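Local coordinates for alpha-galactosidase (Umbelopsis vinacea, PDB 3A5V), which hydrolyses terminal alpha-galactosyl residues from galactosides, as a tetrameric, N-glycosylated member of glycoside hydrolase family 27, at residues T139-L142 and S143-Y147; Y191-F194 and N195-D198; A339-D342 and D343-Y347. One frame throughout, in Å; residues are numbered along the deposited sequence.

Along the chain the three contacts come in series, each within one local turn. Contact 1 opens helix 140-156, the crossover between strands 125-129 and 162-165 of the (beta/alpha)8 barrel. Contact 2 lies in the loop after strand 183-185 of the same barrel, its centre about 30 Å from that of contact 1. Contact 3 belongs to the C-terminal beta-sandwich domain, at the end of strand 335-340, its centre about 39 Å from contact 1 and 31 Å from contact 2. None touches another within a chain, but all reach other subunits: Tyr347 of contact 3 bonds to Asp198, and weakly to Arg196, of contact 2 in a neighbouring subunit, joining sandwich to barrel in the tetramer.

Contact 1: T139-L142 and S143-Y147; sequences TPKL and SYDRY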
loop_
_atom_site.group_PDB
_atom_site.type_symbol
_atom_site.label_atom_id
_atom_site.label_comp_id
_atom_site.label_asym_id
_atom_site.label_seq_id
_atom_site.Cartn_x
_atom_site.Cartn_y
_atom_site.Cartn_z
ATOM N N THR A 139 4.013 10.444 -1.382
ATOM C CA THR A 139 2.731 10.800 -1.985
ATOM C C THR A 139 3.029 11.465 -3.332
ATOM O O THR A 139 4.124 12.037 -3.505
ATOM C CB THR A 139 1.878 11.789 -1.136
ATOM O OG1 THR A 139 2.534 13.065 -1.093
ATOM C CG2 THR A 139 1.593 11.245 0.308
ATOM N N PRO A 140 2.066 11.402 -4.282
ATOM C CA PRO A 140 2.174 12.150 -5.539
ATOM C C PRO A 140 2.440 13.641 -5.302
ATOM O O PRO A 140 3.224 14.249 -6.041
ATOM C CB PRO A 140 0.792 11.945 -6.180
ATOM C CG PRO A 140 0.380 10.591 -5.685
ATOM C CD PRO A 140 0.839 10.579 -4.252
ATOM N N LYS A 141 1.812 14.221 -4.279
ATOM C CA LYS A 141 1.999 15.651 -3.975
ATOM C C LYS A 141 3.414 15.998 -3.504
ATOM O O LYS A 141 3.988 16.997 -3.948
ATOM C CB LYS A 141 0.957 16.153 -2.951
ATOM C CG LYS A 141 1.029 17.698 -2.682
ATOM C CD LYS A 141 0.803 18.543 -3.944
ATOM C CE LYS A 141 0.629 20.068 -3.606
ATOM N NZ LYS A 141 0.998 20.940 -4.792
ATOM N N LEU A 142 3.974 15.194 -2.597
ATOM C CA LEU A 142 5.374 15.408 -2.163
ATOM C C LEU A 142 6.370 15.354 -3.327
ATOM O O LEU A 142 7.263 16.227 -3.455
ATOM C CB LEU A 142 5.785 14.411 -1.058
ATOM C CG LEU A 142 5.214 14.641 0.352
ATOM C CD1 LEU A 142 5.344 13.360 1.237
ATOM C CD2 LEU A 142 5.920 15.815 1.007
ATOM N N SER A 143 6.252 14.320 -4.157
ATOM C CA SER A 143 7.169 14.176 -5.285
ATOM C C SER A 143 6.910 15.275 -6.329
ATOM O O SER A 143 7.860 15.868 -6.863
ATOM C CB SER A 143 7.088 12.767 -5.892
ATOM O OG SER A 143 7.666 11.799 -5.002
ATOM N N TYR A 144 5.630 15.562 -6.594
ATOM C CA TYR A 144 5.267 16.653 -7.511
ATOM C C TYR A 144 5.921 17.998 -7.146
ATOM O O TYR A 144 6.518 18.646 -7.998
ATOM C CB TYR A 144 3.745 16.827 -7.583
ATOM C CG TYR A 144 3.308 17.976 -8.465
ATOM C CD1 TYR A 144 3.155 19.267 -7.936
ATOM C CD2 TYR A 144 3.033 17.776 -9.823
ATOM C CE1 TYR A 144 2.745 20.342 -8.741
ATOM C CE2 TYR A 144 2.633 18.843 -10.641
ATOM C CZ TYR A 144 2.481 20.118 -10.078
ATOM O OH TYR A 144 2.073 21.168 -10.862
ATOM N N ASP A 145 5.793 18.421 -5.887
ATOM C CA ASP A 145 6.308 19.728 -5.481
ATOM C C ASP A 145 7.827 19.837 -5.670
ATOM O O ASP A 145 8.322 20.867 -6.139
ATOM C CB ASP A 145 5.898 20.060 -4.038
ATOM C CG ASP A 145 4.425 20.444 -3.921
ATOM O OD1 ASP A 145 3.807 20.848 -4.936
ATOM O OD2 ASP A 145 3.884 20.347 -2.803
ATOM N N ARG A 146 8.544 18.761 -5.348
ATOM C CA ARG A 146 10.002 18.712 -5.496
ATOM C C ARG A 146 10.437 18.802 -6.969
ATOM O O ARG A 146 11.396 19.530 -7.293
ATOM C CB ARG A 146 10.554 17.440 -4.823
ATOM C CG ARG A 146 12.109 17.278 -4.834
ATOM C CD ARG A 146 12.579 16.239 -3.787
ATOM N NE ARG A 146 11.750 15.034 -3.853
ATOM C CZ ARG A 146 11.983 14.001 -4.656
ATOM N NH1 ARG A 146 13.071 13.953 -5.425
ATOM N NH2 ARG A 146 11.135 12.984 -4.662
ATOM N N TYR A 147 9.741 18.072 -7.849
ATOM C CA TYR A 147 10.048 18.105 -9.292
ATOM C C TYR A 147 9.548 19.369 -9.988
ATOM O O TYR A 147 10.163 19.835 -10.943
ATOM C CB TYR A 147 9.598 16.808 -10.017
ATOM C CG TYR A 147 10.560 15.690 -9.697
ATOM C CD1 TYR A 147 11.850 15.701 -10.227
ATOM C CD2 TYR A 147 10.226 14.678 -8.789
ATOM C CE1 TYR A 147 12.779 14.708 -9.899
ATOM C CE2 TYR A 147 11.157 13.676 -8.453
ATOM C CZ TYR A 147 12.430 13.708 -9.009
ATOM O OH TYR A 147 13.373 12.750 -8.689
#
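The first turn of helix 140-156, the crossover helix between barrel strands 125-129 and 162-165, is capped by Thr139 and braced by a lysine-aspartate pair. Thr139 OG1 accepts from Leu142 N at 3.0 Å in a nearly straight N-cap bond. From there the i to i+4 ladder starts: Ser143 N gives to Thr139 O at 3.2 Å, and Tyr144 N to Pro140 O at 2.8 Å. One turn apart, Lys141 and Asp145 form a salt bridge, Lys141 NZ reaching Asp145 OD1 at 2.8 Å on the syn lone pair. Lys141 gets there with CG opposite its backbone N (chi1 -175°) and a bend at chi2, which carries CD and CE slantwise across the carboxylate; CE comes within 3.4 Å of Asp145 OD2. Beside the bridge, Lys141 NZ stands 4.2 Å from Tyr144 CD1, while the phenol of Tyr144 bonds to Gln134 of the second subunit. Ser143 OG turns instead to Asp171. Thr139 and Lys141 also pack on the second subunit, so the capped turn is part of a subunit interface. The hydroxyl satisfies a first-turn N-H, and the neighbouring carboxylate probably favours the charged form of the lysine.

Contact 2: Y191-F194 and N195-D198; sequences YDNF and NRPD
The ring of Tyr191 has Asn193 CB over one face, 3.4 Å above the plane and displaced toward the rim, and Arg196 O at its edge. The Arg196 guanidinium is met in its plane by the phenol of Tyr191 and by Asp198 OD2, and the ring and guanidinium planes stand 77° apart. Tyr191 OH is therefore gripped twice by one residue. It donates to Arg196 O at 2.8 Å, approaching from above the carbonyl plane, and accepts from Arg196 NH1 at 2.9 Å. The arginine runs extended from CG to NE and crosses the tyrosine at about a right angle, its CB, CG and CD passing close by the hydroxyl. Beyond it, Arg196 NH1 also gives to Asp198 OD2 at 2.8 Å, on the anti lone pair, in a salt bridge.

The other fastening is Asn193, whose side-chain oxygen OD1 accepts from Arg196 N at 3.0 Å, the donor again above the carbonyl plane. A weaker bond comes from Asn195 N, and a water that accepts from Asn195 N sits beside the same oxygen. With CG opposite the backbone N (chi1 -166°), the Asn193 amide reaches across the turn and touches Arg196 CB with OD1. The Phe194 ring meets Asn195 CB obliquely, stacks on His383 and packs against helices 217-227 and 251-263.

Asp198 OD2 also bonds to Tyr347 of the third subunit, and Arg196 NH2 to Ile305 O there. This loop between strand 183-185 and helix 217-227 of the barrel thus folds back through two side chains that bind backbone groups of Arg196, while hydroxyl and carboxylate hold the guanidinium in position. Their shared grip probably presets the charged pair for the subunit interface and favours its ionised form.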
loop_
_atom_site.group_PDB
_atom_site.type_symbol
_atom_site.label_atom_id
_atom_site.label_comp_id
_atom_site.label_asym_id
_atom_site.label_seq_id
_atom_site.Cartn_x
_atom_site.Cartn_y
_atom_site.Cartn_z
ATOM N N TYR A 191 19.542 -3.323 -16.373
ATOM C CA TYR A 191 20.912 -3.781 -16.524
ATOM C C TYR A 191 21.041 -4.682 -17.743
ATOM O O TYR A 191 20.027 -5.033 -18.377
ATOM C CB TYR A 191 21.471 -4.446 -15.263
ATOM C CG TYR A 191 20.938 -5.813 -14.870
ATOM C CD1 TYR A 191 19.568 -6.106 -14.854
ATOM C CD2 TYR A 191 21.832 -6.800 -14.424
ATOM C CE1 TYR A 191 19.098 -7.386 -14.422
ATOM C CE2 TYR A 191 21.396 -8.036 -14.002
ATOM C CZ TYR A 191 20.031 -8.331 -14.002
ATOM O OH TYR A 191 19.651 -9.579 -13.571
ATOM N N ASP A 192 22.282 -5.050 -18.068
ATOM C CA ASP A 192 22.574 -5.728 -19.335
ATOM C C ASP A 192 22.217 -7.205 -19.221
ATOM O O ASP A 192 23.095 -8.085 -19.269
ATOM C CB ASP A 192 24.057 -5.530 -19.693
ATOM C CG ASP A 192 24.381 -5.918 -21.124
ATOM O OD1 ASP A 192 23.455 -6.148 -21.937
ATOM O OD2 ASP A 192 25.589 -6.002 -21.427
ATOM N N ASN A 193 20.925 -7.478 -19.056
ATOM C CA ASN A 193 20.452 -8.829 -18.810
ATOM C C ASN A 193 18.987 -8.997 -19.210
ATOM O O ASN A 193 18.135 -8.169 -18.846
ATOM C CB ASN A 193 20.641 -9.168 -17.328
ATOM C CG ASN A 193 20.498 -10.650 -17.050
ATOM O OD1 ASN A 193 19.425 -11.219 -17.243
ATOM N ND2 ASN A 193 21.586 -11.284 -16.584
ATOM N N PHE A 194 18.674 -10.069 -19.939
ATOM C CA PHE A 194 17.330 -10.172 -20.539
ATOM C C PHE A 194 16.199 -10.460 -19.554
ATOM O O PHE A 194 15.120 -9.863 -19.663
ATOM C CB PHE A 194 17.278 -11.183 -21.706
ATOM C CG PHE A 194 15.928 -11.220 -22.412
ATOM C CD1 PHE A 194 15.559 -10.199 -23.295
ATOM C CD2 PHE A 194 15.023 -12.252 -22.154
ATOM C CE1 PHE A 194 14.308 -10.210 -23.935
ATOM C CE2 PHE A 194 13.773 -12.293 -22.790
ATOM C CZ PHE A 194 13.414 -11.266 -23.691
ATOM N N ASN A 195 16.414 -11.378 -18.604
ATOM C CA ASN A 195 15.307 -11.782 -17.732
ATOM C C ASN A 195 15.665 -12.237 -16.301
ATOM O O ASN A 195 14.794 -12.689 -15.552
ATOM C CB ASN A 195 14.436 -12.830 -18.446
ATOM C CG ASN A 195 15.170 -14.152 -18.657
ATOM O OD1 ASN A 195 16.267 -14.364 -18.125
ATOM N ND2 ASN A 195 14.555 -15.050 -19.408
ATOM N N ARG A 196 16.932 -12.107 -15.906
ATOM C CA ARG A 196 17.325 -12.538 -14.557
ATOM C C ARG A 196 16.730 -11.615 -13.473
ATOM O O ARG A 196 17.000 -10.389 -13.466
ATOM C CB ARG A 196 18.853 -12.607 -14.426
ATOM C CG ARG A 196 19.342 -13.043 -13.029
ATOM C CD ARG A 196 20.866 -12.917 -12.869
ATOM N NE ARG A 196 21.223 -12.920 -11.431
ATOM C CZ ARG A 196 21.258 -11.837 -10.664
ATOM N NH1 ARG A 196 20.992 -10.619 -11.169
ATOM N NH2 ARG A 196 21.562 -11.964 -9.383
ATOM N N PRO A 197 15.966 -12.197 -12.523
ATOM C CA PRO A 197 15.449 -11.367 -11.434
ATOM C C PRO A 197 16.588 -11.013 -10.467
ATOM O O PRO A 197 17.601 -11.719 -10.406
ATOM C CB PRO A 197 14.438 -12.286 -10.742
ATOM C CG PRO A 197 15.004 -13.688 -10.980
ATOM C CD PRO A 197 15.597 -13.624 -12.366
ATOM N N ASP A 198 16.416 -9.950 -9.696
ATOM C CA ASP A 198 17.487 -9.527 -8.791
ATOM C C ASP A 198 16.878 -8.935 -7.523
ATOM O O ASP A 198 15.852 -8.240 -7.610
ATOM C CB ASP A 198 18.362 -8.475 -9.501
ATOM C CG ASP A 198 19.638 -8.190 -8.758
ATOM O OD1 ASP A 198 19.638 -7.319 -7.847
ATOM O OD2 ASP A 198 20.652 -8.855 -9.063
HETATM O O HOH W 1 18.983 -13.156 -18.821
#

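Contact 3: A339-D342 and D343-Y347; sequences ATWD and DIWVY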
loop_
_atom_site.group_PDB
_atom_site.type_symbol
_atom_site.label_atom_id
_atom_site.label_comp_id
_atom_site.label_asym_id
_atom_site.label_seq_id
_atom_site.Cartn_x
_atom_site.Cartn_y
_atom_site.Cartn_z
ATOM N N ALA A 339 -0.976 -14.116 -34.669
ATOM C CA ALA A 339 -1.789 -12.942 -34.345
ATOM C C ALA A 339 -3.006 -12.962 -35.261
ATOM O O ALA A 339 -2.856 -13.130 -36.473
ATOM C CB ALA A 339 -0.998 -11.659 -34.565
ATOM N N THR A 340 -4.193 -12.811 -34.684
ATOM C CA THR A 340 -5.423 -12.759 -35.470
ATOM C C THR A 340 -5.814 -11.285 -35.667
ATOM O O THR A 340 -5.401 -10.423 -34.896
ATOM C CB THR A 340 -6.579 -13.490 -34.773
ATOM O OG1 THR A 340 -7.022 -12.724 -33.649
ATOM C CG2 THR A 340 -6.132 -14.891 -34.277
ATOM N N TRP A 341 -6.599 -11.015 -36.704
ATOM C CA TRP A 341 -7.079 -9.667 -36.984
ATOM C C TRP A 341 -7.962 -9.186 -35.828
ATOM O O TRP A 341 -7.909 -8.001 -35.456
ATOM C CB TRP A 341 -7.875 -9.658 -38.307
ATOM C CG TRP A 341 -7.064 -9.602 -39.639
ATOM C CD1 TRP A 341 -7.532 -9.129 -40.846
ATOM C CD2 TRP A 341 -5.702 -10.034 -39.887
ATOM N NE1 TRP A 341 -6.559 -9.248 -41.816
ATOM C CE2 TRP A 341 -5.428 -9.788 -41.255
ATOM C CE3 TRP A 341 -4.687 -10.602 -39.084
ATOM C CZ2 TRP A 341 -4.181 -10.084 -41.838
ATOM C CZ3 TRP A 341 -3.453 -10.887 -39.652
ATOM C CH2 TRP A 341 -3.208 -10.638 -41.026
ATOM N N ASP A 342 -8.773 -10.091 -35.253
ATOM C CA ASP A 342 -9.642 -9.686 -34.148
ATOM C C ASP A 342 -8.828 -9.266 -32.910
ATOM O O ASP A 342 -9.275 -8.416 -32.141
ATOM C CB ASP A 342 -10.676 -10.763 -33.782
ATOM C CG ASP A 342 -11.791 -10.879 -34.824
ATOM O OD1 ASP A 342 -11.930 -9.974 -35.695
ATOM O OD2 ASP A 342 -12.521 -11.879 -34.766
ATOM N N ASP A 343 -7.669 -9.882 -32.706
ATOM C CA ASP A 343 -6.804 -9.472 -31.592
ATOM C C ASP A 343 -6.054 -8.177 -31.901
ATOM O O ASP A 343 -6.001 -7.288 -31.052
ATOM C CB ASP A 343 -5.823 -10.571 -31.235
ATOM C CG ASP A 343 -6.479 -11.682 -30.406
ATOM O OD1 ASP A 343 -7.504 -11.426 -29.721
ATOM O OD2 ASP A 343 -5.960 -12.795 -30.450
ATOM N N ILE A 344 -5.486 -8.078 -33.102
ATOM C CA ILE A 344 -4.739 -6.876 -33.514
ATOM C C ILE A 344 -5.584 -5.600 -33.355
ATOM O O ILE A 344 -5.075 -4.565 -32.881
ATOM C CB ILE A 344 -4.159 -7.018 -34.951
ATOM C CG1 ILE A 344 -3.079 -8.120 -34.965
ATOM C CG2 ILE A 344 -3.557 -5.669 -35.462
ATOM C CD1 ILE A 344 -2.745 -8.679 -36.378
ATOM N N TRP A 345 -6.863 -5.686 -33.749
ATOM C CA TRP A 345 -7.810 -4.568 -33.609
ATOM C C TRP A 345 -8.901 -4.836 -32.541
ATOM O O TRP A 345 -10.065 -4.428 -32.700
ATOM C CB TRP A 345 -8.429 -4.205 -34.984
ATOM C CG TRP A 345 -7.389 -3.591 -35.899
ATOM C CD1 TRP A 345 -6.940 -2.306 -35.871
ATOM C CD2 TRP A 345 -6.656 -4.248 -36.935
ATOM N NE1 TRP A 345 -5.983 -2.110 -36.834
ATOM C CE2 TRP A 345 -5.784 -3.283 -37.505
ATOM C CE3 TRP A 345 -6.648 -5.556 -37.446
ATOM C CZ2 TRP A 345 -4.911 -3.583 -38.552
ATOM C CZ3 TRP A 345 -5.777 -5.861 -38.489
ATOM C CH2 TRP A 345 -4.925 -4.869 -39.040
ATOM N N VAL A 346 -8.513 -5.495 -31.443
ATOM C CA VAL A 346 -9.469 -5.831 -30.372
ATOM C C VAL A 346 -10.321 -4.640 -29.885
ATOM O O VAL A 346 -11.520 -4.802 -29.672
ATOM C CB VAL A 346 -8.795 -6.577 -29.153
ATOM C CG1 VAL A 346 -7.681 -5.730 -28.485
ATOM C CG2 VAL A 346 -9.852 -7.053 -28.120
ATOM N N TYR A 347 -9.718 -3.457 -29.722
ATOM C CA TYR A 347 -10.448 -2.323 -29.153
ATOM C C TYR A 347 -11.493 -1.773 -30.128
ATOM O O TYR A 347 -12.396 -1.026 -29.724
ATOM C CB TYR A 347 -9.489 -1.238 -28.638
ATOM C CG TYR A 347 -8.476 -1.816 -27.655
ATOM C CD1 TYR A 347 -8.901 -2.484 -26.495
ATOM C CD2 TYR A 347 -7.106 -1.724 -27.906
ATOM C CE1 TYR A 347 -7.977 -3.052 -25.615
ATOM C CE2 TYR A 347 -6.174 -2.255 -27.015
ATOM C CZ TYR A 347 -6.621 -2.929 -25.885
ATOM O OH TYR A 347 -5.700 -3.461 -25.025
HETATM O O HOH W 2 -9.985 -10.078 -29.898
#
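Strand 335-340 runs into the single helical turn 341-344, where Ile344 N bonds to Thr340 O at 3.0 Å and Trp345 N to Trp341 O at 3.1 Å before Trp345 leaves helical geometry. Thr340 is the N-cap. Its OG1, between the backbone N and the carbonyl carbon (chi1 72°), faces the turn and accepts from Asp343 N at 3.1 Å. Swapping in a valine would remove that acceptor, and Asp343 N would probably be left with just its weak, bent bond to Thr340 O, so that the start of the turn is less firmly fixed. Asp343 OD1 takes a water proton at 2.8 Å, and the same water makes a weak bond to Asp342 O, while Asp343 OD2 has a weak bond from Trp306.

Away from the cap, four apolar side chains meet. Trp341 and Trp345 lie side by side and form a T-shaped pair: the Trp345 benzo edge, led by CZ3, stands over the face of the Trp341 five-membered ring, with the planes at 81° and CZ3 4.1 Å from Trp341 CG. Ile344 CD1 lies beside Trp341, 3.8 Å from its CE3, and 3.9 Å from Ala339 CB, and Ile344 CG2 lies over a face of Trp345. Trp341 NE1 is occupied by Arg356 O, and Phe390 makes a second edge-to-face contact with the indole.

Ala339 and Ile344 continue this apolar layer onto strand 322-329, seating the turn against the six-stranded sheet of the sandwich. Past it, the Tyr347 ring makes a cation-pi contact with Arg214 of the second subunit. The cap pairs a first-turn N-H while the buried indoles pack against each other, which probably steadies so short a helix after the strand.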